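Local coordinates for aeromonas extracellular serine protease (Aeromonas sobria, PDB 3WQB), which cleaves peptide bonds after paired basic residues, one of them lysine, as a calcium-binding, furin-like subtilisin protease and probable virulence factor acting on host plasma proteins, at residues V182-S187 against F522-G527; L230-N235 against G557-S562; I452-N457 against V551-N556; R485-L490 against P506-V511; G512-Q517 against L574-N579. The protein carries 1 engineered substitution. One frame throughout, in Å; residues are numbered along the deposited sequence.

Interaction 1: V182-S187 against F522-G527; sequences VVDPRS and FVRTKG
D184 and T525 bring two irregular loops together with their CA atoms 7.0 Å apart, too far for backbone pairing, so the direct contacts are made mainly by side chains. The site belongs to the interface between the two domains of a kexin/furin-like protease: loop 182-187 comes from the subtilisin-like catalytic domain, loop 522-527 from the P-domain. With chi1 at -63°, T525 turns OG1 beside its own backbone N and anti to the carbonyl carbon, and the hydroxyl donates to D184 OD2 over 2.8 Å. It reaches that oxygen from above the carboxylate plane, 49° out of it. A threonine suits the place because its other branch serves the neighbouring residue: CG2 meets P185 CD tip to tip at 3.8 Å, and the compact, rigid proline ring offers apolar CG and CD while also resting on L486, L528 and M531. R524 adds only a loose electrostatic term, D184 OD1 lying 4.4 Å from its NH2 and well out of the guanidinium plane; its salt bridge is with D516. Part of this surface, including F522 and R524, also packs against a different protein chain of the assembly. P185 CG comes within 3.4 Å of G527 O. Water 1 lies 3.0 Å from D184 OD2 and accepts from the backbone N of T525.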
# COMPACT_ATOMS: atom_id res chain seq x y z
N VAL A 182 -6.87 0.85 -9.78
CA VAL A 182 -7.12 1.79 -10.88
C VAL A 182 -7.12 1.07 -12.21
O VAL A 182 -6.40 0.08 -12.39
CB VAL A 182 -6.08 2.95 -10.92
CG1 VAL A 182 -6.18 3.81 -9.67
CG2 VAL A 182 -4.66 2.43 -11.10
N VAL A 183 -7.90 1.60 -13.15
CA VAL A 183 -7.85 1.16 -14.55
C VAL A 183 -7.32 2.25 -15.48
O VAL A 183 -7.07 2.01 -16.66
CB VAL A 183 -9.21 0.61 -15.07
CG1 VAL A 183 -9.61 -0.63 -14.27
CG2 VAL A 183 -10.29 1.67 -15.01
N ASP A 184 -7.14 3.45 -14.93
CA ASP A 184 -6.53 4.55 -15.66
C ASP A 184 -5.44 5.16 -14.80
O ASP A 184 -5.60 5.26 -13.58
CB ASP A 184 -7.56 5.62 -16.04
CG ASP A 184 -8.50 5.15 -17.15
OD1 ASP A 184 -9.66 4.83 -16.82
OD2 ASP A 184 -8.08 5.08 -18.33
N PRO A 185 -4.32 5.54 -15.42
CA PRO A 185 -3.18 6.04 -14.66
C PRO A 185 -3.49 7.37 -14.00
O PRO A 185 -4.29 8.16 -14.51
CB PRO A 185 -2.10 6.21 -15.73
CG PRO A 185 -2.86 6.47 -16.99
CD PRO A 185 -4.08 5.60 -16.88
N ARG A 186 -2.87 7.60 -12.86
CA ARG A 186 -3.01 8.88 -12.19
C ARG A 186 -1.68 9.56 -11.98
O ARG A 186 -0.67 8.91 -11.79
CB ARG A 186 -3.72 8.70 -10.85
CG ARG A 186 -5.22 8.56 -11.01
CD ARG A 186 -5.87 8.23 -9.71
NE ARG A 186 -7.27 7.85 -9.89
CZ ARG A 186 -8.28 8.36 -9.20
NH1 ARG A 186 -8.07 9.28 -8.26
NH2 ARG A 186 -9.51 7.94 -9.45
N SER A 187 -1.71 10.89 -12.06
CA SER A 187 -0.60 11.71 -11.59
C SER A 187 -0.56 11.70 -10.05
O SER A 187 -1.59 11.59 -9.40
CB SER A 187 -0.77 13.14 -12.11
OG SER A 187 0.13 14.01 -11.46
N PHE A 522 -15.42 6.95 -26.73
CA PHE A 522 -14.23 7.79 -26.85
C PHE A 522 -13.28 7.47 -25.71
O PHE A 522 -13.69 6.90 -24.70
CB PHE A 522 -14.60 9.29 -26.89
CG PHE A 522 -15.23 9.79 -25.62
CD1 PHE A 522 -14.45 10.36 -24.61
CD2 PHE A 522 -16.61 9.73 -25.44
CE1 PHE A 522 -15.03 10.84 -23.44
CE2 PHE A 522 -17.20 10.20 -24.27
CZ PHE A 522 -16.41 10.76 -23.26
N VAL A 523 -12.01 7.84 -25.88
CA VAL A 523 -10.96 7.51 -24.91
C VAL A 523 -10.43 8.77 -24.23
O VAL A 523 -9.91 9.67 -24.88
CB VAL A 523 -9.78 6.76 -25.59
CG1 VAL A 523 -8.68 6.46 -24.59
CG2 VAL A 523 -10.26 5.47 -26.25
N ARG A 524 -10.55 8.80 -22.90
CA ARG A 524 -10.06 9.94 -22.12
C ARG A 524 -8.54 9.89 -21.91
O ARG A 524 -7.88 10.93 -21.87
CB ARG A 524 -10.79 10.00 -20.77
CG ARG A 524 -12.29 10.23 -20.89
CD ARG A 524 -12.98 10.28 -19.54
NE ARG A 524 -13.38 8.96 -19.05
CZ ARG A 524 -12.84 8.35 -18.00
NH1 ARG A 524 -11.88 8.93 -17.30
NH2 ARG A 524 -13.27 7.15 -17.65
N THR A 525 -8.00 8.68 -21.77
CA THR A 525 -6.58 8.48 -21.47
C THR A 525 -5.72 8.35 -22.73
O THR A 525 -5.84 7.38 -23.48
CB THR A 525 -6.38 7.26 -20.54
OG1 THR A 525 -7.03 7.51 -19.29
CG2 THR A 525 -4.90 6.99 -20.29
N LYS A 526 -4.85 9.34 -22.94
CA LYS A 526 -3.93 9.38 -24.07
C LYS A 526 -2.70 8.53 -23.77
O LYS A 526 -2.02 8.04 -24.68
CB LYS A 526 -3.47 10.81 -24.32
CG LYS A 526 -4.52 11.71 -24.96
CD LYS A 526 -3.84 12.92 -25.59
CE LYS A 526 -2.95 12.52 -26.76
NZ LYS A 526 -1.78 13.43 -26.92
N GLY A 527 -2.42 8.37 -22.48
CA GLY A 527 -1.24 7.65 -22.03
C GLY A 527 -0.95 7.98 -20.58
O GLY A 527 -1.86 8.13 -19.77
O HOH W 1 -9.36 6.07 -20.86

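Interaction 2: L230-N235 against G557-S562; sequences LNRTGN and GTRQVS
R232 and R559 cross obliquely on one side of this strand pair, their guanidinium planes 83° apart. NH1 of R232 approaches NE of R559 to 3.5 Å, a proximity of like charges probably eased by E576, which forms a salt bridge with each. R232 runs extended from CG to NE (chi3 169°), long enough to give further hydrogen bonds to the backbone oxygens of F507 and N508; R559 bends at its third torsion and also pairs with D488. In the guanidinium plane of R232, NH1 meets water 2, which donates on to Q560 O. On the other face of the sheet, T233 and Q560 lie side by side pointing the same way, T233 CG2 touching Q560 CB at 3.6 Å. Between the backbones, N231 and S562 form a hydrogen-bonded pair: N231 N reaches S562 O at 3.2 Å, and S562 N reaches N231 O at 2.8 Å. R232 and V561 follow as a non-hydrogen-bonded pair. The result is an antiparallel sheet that passes from the catalytic domain into the P-domain.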
# COMPACT_ATOMS: atom_id res chain seq x y z
N LEU A 230 -12.87 -6.86 -12.05
CA LEU A 230 -12.18 -7.13 -13.31
C LEU A 230 -11.08 -8.16 -13.12
O LEU A 230 -10.35 -8.12 -12.13
CB LEU A 230 -11.55 -5.86 -13.90
CG LEU A 230 -12.42 -4.65 -14.20
CD1 LEU A 230 -12.61 -3.80 -12.95
CD2 LEU A 230 -11.78 -3.83 -15.33
N ASN A 231 -10.95 -9.07 -14.08
CA ASN A 231 -9.84 -10.01 -14.13
C ASN A 231 -9.59 -10.40 -15.58
O ASN A 231 -10.52 -10.37 -16.39
CB ASN A 231 -10.12 -11.26 -13.29
CG ASN A 231 -11.22 -12.14 -13.89
OD1 ASN A 231 -12.40 -11.84 -13.76
ND2 ASN A 231 -10.82 -13.21 -14.54
N ARG A 232 -8.35 -10.76 -15.90
CA ARG A 232 -8.02 -11.24 -17.23
C ARG A 232 -8.54 -12.65 -17.41
O ARG A 232 -8.49 -13.46 -16.49
CB ARG A 232 -6.51 -11.21 -17.48
CG ARG A 232 -5.94 -9.80 -17.42
CD ARG A 232 -4.55 -9.70 -18.02
NE ARG A 232 -4.15 -8.30 -18.18
CZ ARG A 232 -4.58 -7.52 -19.18
NH1 ARG A 232 -5.38 -8.02 -20.12
NH2 ARG A 232 -4.20 -6.26 -19.27
N THR A 233 -9.05 -12.92 -18.60
CA THR A 233 -9.38 -14.28 -18.98
C THR A 233 -8.34 -14.71 -19.99
O THR A 233 -7.64 -13.88 -20.57
CB THR A 233 -10.82 -14.38 -19.53
OG1 THR A 233 -11.10 -15.75 -19.87
CG2 THR A 233 -11.01 -13.51 -20.76
N GLY A 234 -8.19 -16.02 -20.17
CA GLY A 234 -7.23 -16.53 -21.14
C GLY A 234 -6.00 -17.09 -20.48
O GLY A 234 -5.97 -17.32 -19.26
N ASN A 235 -4.98 -17.32 -21.29
CA ASN A 235 -3.77 -17.99 -20.85
C ASN A 235 -2.52 -17.12 -20.99
O ASN A 235 -1.49 -17.56 -21.51
CB ASN A 235 -3.59 -19.32 -21.58
CG ASN A 235 -4.63 -20.35 -21.17
OD1 ASN A 235 -5.18 -20.31 -20.06
ND2 ASN A 235 -4.91 -21.29 -22.08
N GLY A 557 -1.10 -9.02 -29.75
CA GLY A 557 -2.26 -9.90 -29.72
C GLY A 557 -3.41 -9.25 -28.97
O GLY A 557 -3.19 -8.43 -28.07
N THR A 558 -4.64 -9.62 -29.31
CA THR A 558 -5.81 -9.18 -28.53
C THR A 558 -5.81 -9.83 -27.15
O THR A 558 -5.26 -10.91 -26.96
CB THR A 558 -7.14 -9.49 -29.24
OG1 THR A 558 -7.28 -10.91 -29.39
CG2 THR A 558 -7.18 -8.81 -30.61
N ARG A 559 -6.42 -9.15 -26.19
CA ARG A 559 -6.62 -9.71 -24.87
C ARG A 559 -8.05 -9.46 -24.45
O ARG A 559 -8.68 -8.49 -24.89
CB ARG A 559 -5.68 -9.05 -23.85
CG ARG A 559 -4.21 -9.35 -24.08
CD ARG A 559 -3.35 -8.77 -22.96
NE ARG A 559 -3.38 -7.31 -22.91
CZ ARG A 559 -2.58 -6.50 -23.59
NH1 ARG A 559 -1.65 -6.98 -24.41
NH2 ARG A 559 -2.71 -5.18 -23.44
N GLN A 560 -8.56 -10.33 -23.60
CA GLN A 560 -9.89 -10.14 -23.05
C GLN A 560 -9.88 -10.06 -21.53
O GLN A 560 -9.08 -10.71 -20.86
CB GLN A 560 -10.82 -11.25 -23.53
CG GLN A 560 -11.15 -11.19 -25.02
CD GLN A 560 -12.14 -12.25 -25.40
OE1 GLN A 560 -12.26 -13.25 -24.70
NE2 GLN A 560 -12.86 -12.05 -26.49
N VAL A 561 -10.80 -9.25 -21.02
CA VAL A 561 -10.93 -9.00 -19.60
C VAL A 561 -12.39 -9.22 -19.23
O VAL A 561 -13.28 -8.72 -19.91
CB VAL A 561 -10.50 -7.55 -19.26
CG1 VAL A 561 -10.72 -7.24 -17.78
CG2 VAL A 561 -9.03 -7.33 -19.64
N SER A 562 -12.61 -9.97 -18.16
CA SER A 562 -13.95 -10.23 -17.65
C SER A 562 -14.35 -9.10 -16.71
O SER A 562 -13.60 -8.73 -15.79
CB SER A 562 -13.98 -11.58 -16.90
OG SER A 562 -13.44 -12.64 -17.68
O HOH W 2 -6.32 -10.62 -20.80
O HOH W 3 -7.20 -12.81 -23.20

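Interaction 3: I452-N457 against V551-N556; sequences IADVGN and VTDVAN. With CA (calcium ion), chain D.
D553 begins its contact at CB, which lies 3.3 Å from A453 O, and ends in the calcium site of the P-domain beta-sandwich. CG stands anti to the backbone N (chi1 175°), and the carboxylate binds the calcium with both oxygens. OD1, 2.5 Å from the ion, also accepts the backbone N of A555 at 3.2 Å and 173°, an Asx turn that brings A555 O round as another ligand; V455 N adds a weak bond to the same oxygen. OD2 binds the calcium at 2.5 Å as well, and the carboxylate has a further polar partner in H483. Next to it, D454 OD1 coordinates at 2.3 Å, the two carboxylate planes being 61° apart. Aspartate suits both places: the ion draws together oxygens that would otherwise probably repel. D488, N578 and N579 complete the site. On the backbone, G456 N donates to D553 O at 3.1 Å, while V455 CG1 packs against N556 CG at 3.6 Å. Water 5 donates to D454 OD2 at 2.7 Å and accepts from N556 ND2.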
# COMPACT_ATOMS: atom_id res chain seq x y z
N ILE A 452 7.78 4.73 -29.65
CA ILE A 452 7.61 3.41 -29.05
C ILE A 452 6.87 2.56 -30.08
O ILE A 452 5.63 2.60 -30.18
CB ILE A 452 6.81 3.46 -27.71
CG1 ILE A 452 7.42 4.47 -26.72
CG2 ILE A 452 6.73 2.06 -27.09
CD1 ILE A 452 6.50 4.86 -25.57
N ALA A 453 7.62 1.81 -30.87
CA ALA A 453 7.01 0.97 -31.91
C ALA A 453 6.19 -0.15 -31.29
O ALA A 453 6.51 -0.64 -30.20
CB ALA A 453 8.08 0.40 -32.83
N ASP A 454 5.14 -0.57 -31.98
CA ASP A 454 4.42 -1.78 -31.61
C ASP A 454 5.42 -2.94 -31.63
O ASP A 454 6.32 -2.96 -32.47
CB ASP A 454 3.30 -2.03 -32.62
CG ASP A 454 2.31 -3.07 -32.15
OD1 ASP A 454 2.20 -3.33 -30.93
OD2 ASP A 454 1.61 -3.64 -33.03
N VAL A 455 5.28 -3.87 -30.69
CA VAL A 455 6.16 -5.07 -30.61
C VAL A 455 7.61 -4.73 -30.95
O VAL A 455 8.20 -5.25 -31.90
CB VAL A 455 5.60 -6.29 -31.43
CG1 VAL A 455 4.42 -6.91 -30.72
CG2 VAL A 455 5.23 -5.92 -32.90
N GLY A 456 8.21 -3.86 -30.14
CA GLY A 456 9.51 -3.28 -30.48
C GLY A 456 10.66 -4.26 -30.52
O GLY A 456 10.68 -5.24 -29.78
N ASN A 457 11.61 -4.01 -31.42
CA ASN A 457 12.83 -4.81 -31.48
C ASN A 457 13.74 -4.60 -30.28
O ASN A 457 14.51 -5.49 -29.93
CB ASN A 457 13.60 -4.50 -32.76
CG ASN A 457 13.14 -5.35 -33.91
OD1 ASN A 457 12.96 -6.56 -33.77
ND2 ASN A 457 12.95 -4.74 -35.07
N VAL A 551 11.41 1.66 -22.18
CA VAL A 551 9.99 1.40 -22.37
C VAL A 551 9.83 0.58 -23.65
O VAL A 551 10.34 0.98 -24.69
CB VAL A 551 9.17 2.71 -22.49
CG1 VAL A 551 7.70 2.43 -22.74
CG2 VAL A 551 9.36 3.58 -21.24
N THR A 552 9.13 -0.55 -23.57
CA THR A 552 8.90 -1.41 -24.73
C THR A 552 7.44 -1.81 -24.81
O THR A 552 6.82 -2.13 -23.80
CB THR A 552 9.73 -2.72 -24.64
OG1 THR A 552 11.08 -2.42 -24.29
CG2 THR A 552 9.73 -3.43 -25.98
N ASP A 553 6.88 -1.78 -26.02
CA ASP A 553 5.58 -2.36 -26.30
C ASP A 553 5.82 -3.84 -26.63
O ASP A 553 6.50 -4.16 -27.60
CB ASP A 553 4.91 -1.59 -27.46
CG ASP A 553 3.58 -2.20 -27.93
OD1 ASP A 553 3.35 -3.42 -27.81
OD2 ASP A 553 2.75 -1.43 -28.44
N VAL A 554 5.29 -4.73 -25.80
CA VAL A 554 5.63 -6.15 -25.87
C VAL A 554 4.47 -7.05 -26.28
O VAL A 554 4.46 -8.24 -25.96
CB VAL A 554 6.25 -6.67 -24.52
CG1 VAL A 554 7.54 -5.92 -24.18
CG2 VAL A 554 5.23 -6.59 -23.38
N ALA A 555 3.47 -6.48 -26.96
CA ALA A 555 2.32 -7.29 -27.38
C ALA A 555 1.55 -6.68 -28.53
O ALA A 555 1.28 -5.48 -28.55
CB ALA A 555 1.37 -7.51 -26.20
N ASN A 556 1.16 -7.54 -29.48
CA ASN A 556 0.22 -7.12 -30.51
C ASN A 556 -1.03 -7.99 -30.59
O ASN A 556 -1.93 -7.74 -31.40
CB ASN A 556 0.90 -6.99 -31.89
CG ASN A 556 1.53 -8.28 -32.37
OD1 ASN A 556 1.49 -9.31 -31.71
ND2 ASN A 556 2.15 -8.21 -33.54
CA CA D . 1.08 -3.20 -28.95
O HOH W 4 8.33 -1.04 -28.33
O HOH W 5 2.03 -5.58 -34.93

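Interaction 4: R485-L490 against P506-V511; sequences RLPDLL and PFNSLV. With CA (calcium ion), chain D.
P487 CA and F507 CA come within 4.6 Å of each other where a short 3-10 turn, 486-488, packs on loop 506-511 beside the calcium site of the P-domain. R485 grips D488 side-on with its guanidinium: NE, at 2.9 Å, and NH2 both donate to D488 OD2 on its syn side. L486 turns its CB toward L510 CB, while its carbonyl takes a bond from water 6. P487 contributes most. Its ring, lacking an N-H to satisfy, fits closely on the loop, with CD 3.2 Å from L510 O, and its carbonyl accepts F507 N at 2.7 Å and 167°, on a lone pair in the carbonyl plane. D488 then delivers OD2 to the calcium at 2.3 Å, with OD1 held by R559; the nearby positive charges would probably keep this carboxylate ionised. At L489 the backbone oxygen takes the second bond of water 6, which itself accepts from N508 ND2, a group that also donates to S505 O. OD1 of that same amide receives L510 N at 3.0 Å in an Asx turn, so N508 both shapes its own loop and holds the water. Last comes L490, lying side by side with P506, its CD1 3.8 Å from P506 CD.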
# COMPACT_ATOMS: atom_id res chain seq x y z
N ARG A 485 -2.66 1.49 -26.01
CA ARG A 485 -2.96 0.30 -25.20
C ARG A 485 -1.93 0.13 -24.09
O ARG A 485 -1.01 -0.69 -24.17
CB ARG A 485 -3.09 -0.96 -26.07
CG ARG A 485 -3.58 -2.17 -25.29
CD ARG A 485 -4.04 -3.31 -26.19
NE ARG A 485 -2.92 -4.03 -26.78
CZ ARG A 485 -2.96 -5.30 -27.17
NH1 ARG A 485 -4.09 -6.01 -27.07
NH2 ARG A 485 -1.86 -5.86 -27.68
N LEU A 486 -2.11 0.90 -23.02
CA LEU A 486 -1.11 1.02 -21.96
C LEU A 486 -0.54 -0.28 -21.39
O LEU A 486 0.65 -0.34 -21.14
CB LEU A 486 -1.61 1.92 -20.82
CG LEU A 486 -1.66 3.42 -21.14
CD1 LEU A 486 -2.47 4.15 -20.09
CD2 LEU A 486 -0.27 4.02 -21.27
N PRO A 487 -1.38 -1.32 -21.20
CA PRO A 487 -0.82 -2.54 -20.62
C PRO A 487 0.18 -3.28 -21.52
O PRO A 487 0.81 -4.22 -21.06
CB PRO A 487 -2.05 -3.40 -20.31
CG PRO A 487 -3.15 -2.40 -20.15
CD PRO A 487 -2.86 -1.38 -21.21
N ASP A 488 0.35 -2.84 -22.76
CA ASP A 488 1.42 -3.38 -23.60
C ASP A 488 2.81 -2.99 -23.12
O ASP A 488 3.80 -3.57 -23.56
CB ASP A 488 1.25 -2.93 -25.06
CG ASP A 488 0.12 -3.64 -25.78
OD1 ASP A 488 -0.50 -4.53 -25.18
OD2 ASP A 488 -0.13 -3.29 -26.95
N LEU A 489 2.89 -1.99 -22.25
CA LEU A 489 4.18 -1.39 -21.92
C LEU A 489 4.90 -2.02 -20.73
O LEU A 489 4.32 -2.23 -19.65
CB LEU A 489 4.04 0.12 -21.72
CG LEU A 489 3.48 0.90 -22.92
CD1 LEU A 489 3.36 2.34 -22.54
CD2 LEU A 489 4.33 0.73 -24.18
N LEU A 490 6.17 -2.33 -20.98
CA LEU A 490 7.13 -2.75 -19.97
C LEU A 490 8.04 -1.56 -19.71
O LEU A 490 8.70 -1.05 -20.64
CB LEU A 490 7.93 -3.95 -20.50
CG LEU A 490 9.21 -4.34 -19.76
CD1 LEU A 490 8.87 -4.96 -18.43
CD2 LEU A 490 10.03 -5.31 -20.59
N PRO A 506 4.11 -5.47 -17.69
CA PRO A 506 3.02 -5.36 -18.65
C PRO A 506 1.80 -6.20 -18.28
O PRO A 506 1.86 -7.04 -17.37
CB PRO A 506 3.66 -5.85 -19.96
CG PRO A 506 4.72 -6.80 -19.52
CD PRO A 506 5.25 -6.25 -18.22
N PHE A 507 0.69 -5.97 -18.98
CA PHE A 507 -0.55 -6.75 -18.81
C PHE A 507 -1.16 -6.49 -17.44
O PHE A 507 -1.86 -7.32 -16.86
CB PHE A 507 -0.35 -8.25 -19.09
CG PHE A 507 0.44 -8.53 -20.35
CD1 PHE A 507 0.29 -7.72 -21.48
CD2 PHE A 507 1.34 -9.58 -20.39
CE1 PHE A 507 1.03 -7.98 -22.64
CE2 PHE A 507 2.08 -9.84 -21.54
CZ PHE A 507 1.93 -9.04 -22.67
N ASN A 508 -0.88 -5.29 -16.95
CA ASN A 508 -1.48 -4.78 -15.73
C ASN A 508 -2.91 -4.30 -15.97
O ASN A 508 -3.48 -4.49 -17.05
CB ASN A 508 -0.62 -3.65 -15.20
CG ASN A 508 -0.41 -2.58 -16.23
OD1 ASN A 508 -1.35 -1.87 -16.61
ND2 ASN A 508 0.83 -2.47 -16.73
N SER A 509 -3.51 -3.72 -14.93
CA SER A 509 -4.92 -3.36 -14.94
C SER A 509 -5.26 -2.01 -15.56
O SER A 509 -6.40 -1.56 -15.45
CB SER A 509 -5.49 -3.45 -13.52
OG SER A 509 -5.00 -2.39 -12.71
N LEU A 510 -4.29 -1.37 -16.22
CA LEU A 510 -4.57 -0.09 -16.90
C LEU A 510 -5.34 -0.28 -18.21
O LEU A 510 -4.92 0.18 -19.27
CB LEU A 510 -3.28 0.71 -17.14
CG LEU A 510 -2.54 1.15 -15.88
CD1 LEU A 510 -1.24 1.85 -16.25
CD2 LEU A 510 -3.42 2.04 -15.01
N VAL A 511 -6.50 -0.93 -18.09
CA VAL A 511 -7.34 -1.27 -19.24
C VAL A 511 -8.42 -0.22 -19.53
O VAL A 511 -9.32 -0.45 -20.35
CB VAL A 511 -7.98 -2.67 -19.04
CG1 VAL A 511 -6.91 -3.76 -18.93
CG2 VAL A 511 -8.91 -2.67 -17.81
CA CA D . 1.08 -3.20 -28.95
O HOH W 6 2.00 -0.93 -18.81

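Interaction 5: G512-Q517 against L574-N579; sequences GQSLDQ and LTERNN. With CA (calcium ion), chain D.
S514 and L574 meet in a helix-on-strand packing contact inside the P-domain, where helix 512-520 covers strand 571-576 at the margin of the sheet shared with the catalytic domain. The short segment axes pass 7.9 Å apart at 124°. L574 is the main apolar group: its CG stands anti to the backbone N (chi1 -179°), and both methyls press on the S514-L515 peptide region, CD1 reaching S514 O at 3.4 Å and CD2 reaching L515 CB at 4.1 Å. A small serine lets the strand come close, its OG only 3.3 Å from E576 CA. Water 7 links the polar ends, 2.7 Å from S514 OG and donating to E576 OE1, also at 2.7 Å; E576 OE2 is committed to salt bridges with R232 and R559. Beyond the strand the chain runs on to N578 and N579, and N579 OD1 binds calcium at 2.4 Å. Consecutive asparagines suit this task, as neutral oxygen ligands among three aspartates in the P-domain calcium site.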
# COMPACT_ATOMS: atom_id res chain seq x y z
N GLY A 512 -8.32 0.93 -18.86
CA GLY A 512 -9.33 1.98 -18.95
C GLY A 512 -9.55 2.56 -20.32
O GLY A 512 -10.64 3.08 -20.60
N GLN A 513 -8.55 2.50 -21.19
CA GLN A 513 -8.73 3.00 -22.56
C GLN A 513 -9.73 2.14 -23.32
O GLN A 513 -10.59 2.67 -24.03
CB GLN A 513 -7.40 3.06 -23.30
CG GLN A 513 -6.41 4.03 -22.69
CD GLN A 513 -4.99 3.78 -23.17
OE1 GLN A 513 -4.47 2.67 -23.06
NE2 GLN A 513 -4.37 4.81 -23.71
N SER A 514 -9.63 0.82 -23.14
CA SER A 514 -10.58 -0.11 -23.73
C SER A 514 -11.96 0.02 -23.10
O SER A 514 -12.97 -0.01 -23.81
CB SER A 514 -10.06 -1.55 -23.61
OG SER A 514 -8.89 -1.72 -24.39
N LEU A 515 -12.00 0.20 -21.78
CA LEU A 515 -13.27 0.35 -21.08
C LEU A 515 -13.99 1.61 -21.55
O LEU A 515 -15.20 1.58 -21.80
CB LEU A 515 -13.07 0.36 -19.56
CG LEU A 515 -14.33 0.30 -18.70
CD1 LEU A 515 -15.14 -0.98 -18.95
CD2 LEU A 515 -13.95 0.42 -17.24
N ASP A 516 -13.25 2.71 -21.67
CA ASP A 516 -13.79 3.97 -22.18
C ASP A 516 -14.37 3.83 -23.58
O ASP A 516 -15.46 4.31 -23.84
CB ASP A 516 -12.73 5.07 -22.16
CG ASP A 516 -12.64 5.79 -20.83
OD1 ASP A 516 -13.26 5.34 -19.84
OD2 ASP A 516 -11.95 6.83 -20.77
N GLN A 517 -13.64 3.14 -24.46
CA GLN A 517 -14.10 2.92 -25.83
C GLN A 517 -15.41 2.13 -25.87
O GLN A 517 -16.35 2.50 -26.59
CB GLN A 517 -13.02 2.24 -26.67
CG GLN A 517 -13.35 2.11 -28.16
CD GLN A 517 -13.70 3.44 -28.82
OE1 GLN A 517 -14.76 3.58 -29.42
NE2 GLN A 517 -12.80 4.41 -28.71
N LEU A 574 -14.50 -7.38 -22.02
CA LEU A 574 -13.82 -6.22 -22.55
C LEU A 574 -12.67 -6.72 -23.40
O LEU A 574 -11.88 -7.56 -22.95
CB LEU A 574 -13.31 -5.35 -21.40
CG LEU A 574 -12.58 -4.04 -21.71
CD1 LEU A 574 -13.50 -3.04 -22.40
CD2 LEU A 574 -11.98 -3.46 -20.44
N THR A 575 -12.59 -6.25 -24.64
CA THR A 575 -11.50 -6.61 -25.52
C THR A 575 -10.52 -5.45 -25.60
O THR A 575 -10.92 -4.30 -25.83
CB THR A 575 -12.00 -6.99 -26.93
OG1 THR A 575 -12.96 -8.05 -26.80
CG2 THR A 575 -10.84 -7.46 -27.82
N GLU A 576 -9.24 -5.75 -25.37
CA GLU A 576 -8.19 -4.77 -25.55
C GLU A 576 -7.66 -4.91 -26.96
O GLU A 576 -7.02 -5.91 -27.30
CB GLU A 576 -7.03 -5.02 -24.59
CG GLU A 576 -7.28 -4.79 -23.13
CD GLU A 576 -5.96 -4.77 -22.39
OE1 GLU A 576 -5.25 -3.75 -22.48
OE2 GLU A 576 -5.63 -5.78 -21.74
N ARG A 577 -7.94 -3.91 -27.78
CA ARG A 577 -7.48 -3.90 -29.17
C ARG A 577 -6.07 -3.33 -29.23
O ARG A 577 -5.76 -2.32 -28.59
CB ARG A 577 -8.43 -3.09 -30.04
CG ARG A 577 -9.90 -3.43 -29.84
CD ARG A 577 -10.38 -4.48 -30.82
NE ARG A 577 -11.61 -5.15 -30.37
CZ ARG A 577 -12.83 -4.65 -30.46
NH1 ARG A 577 -13.04 -3.45 -30.99
NH2 ARG A 577 -13.87 -5.35 -30.01
N ASN A 578 -5.20 -3.98 -29.99
CA ASN A 578 -3.83 -3.49 -30.15
C ASN A 578 -3.76 -2.04 -30.65
O ASN A 578 -4.60 -1.60 -31.43
CB ASN A 578 -3.04 -4.41 -31.08
CG ASN A 578 -1.55 -4.13 -31.06
OD1 ASN A 578 -0.97 -3.86 -30.01
ND2 ASN A 578 -0.93 -4.17 -32.23
N ASN A 579 -2.77 -1.29 -30.17
CA ASN A 579 -2.55 0.06 -30.68
C ASN A 579 -2.31 0.04 -32.18
O ASN A 579 -1.50 -0.75 -32.68
CB ASN A 579 -1.38 0.75 -29.96
CG ASN A 579 -0.11 -0.08 -29.98
OD1 ASN A 579 -0.07 -1.18 -29.42
ND2 ASN A 579 0.94 0.45 -30.59
CA CA D . 1.08 -3.20 -28.95
O HOH W 7 -6.59 -1.43 -23.07

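In the fold
Interactions 3 and 4 are buried within the P-domain, 1 is a surface contact, and 2 and 5 are partly buried. Their chemistry follows: calcium coordination in 3, proline packing and a backbone bond beside the ion in 4, strand pairing in 2, apolar packing with a bridging water in 5, and a single direct hydrogen bond in 1. Interactions 1 and 2 both join the catalytic domain to the P-domain, one by loops and the other by a sheet, and touch where V183 meets L230. Interactions 2 and 5 share that sheet, where E576 of strand 571-576 bridges across strand 559-565 to R232. Strands 489-494 and 545-553 are neighbours, so 3 and 4 meet through backbone bonds; segments of 3, 4 and 5 supply the ligands of one calcium.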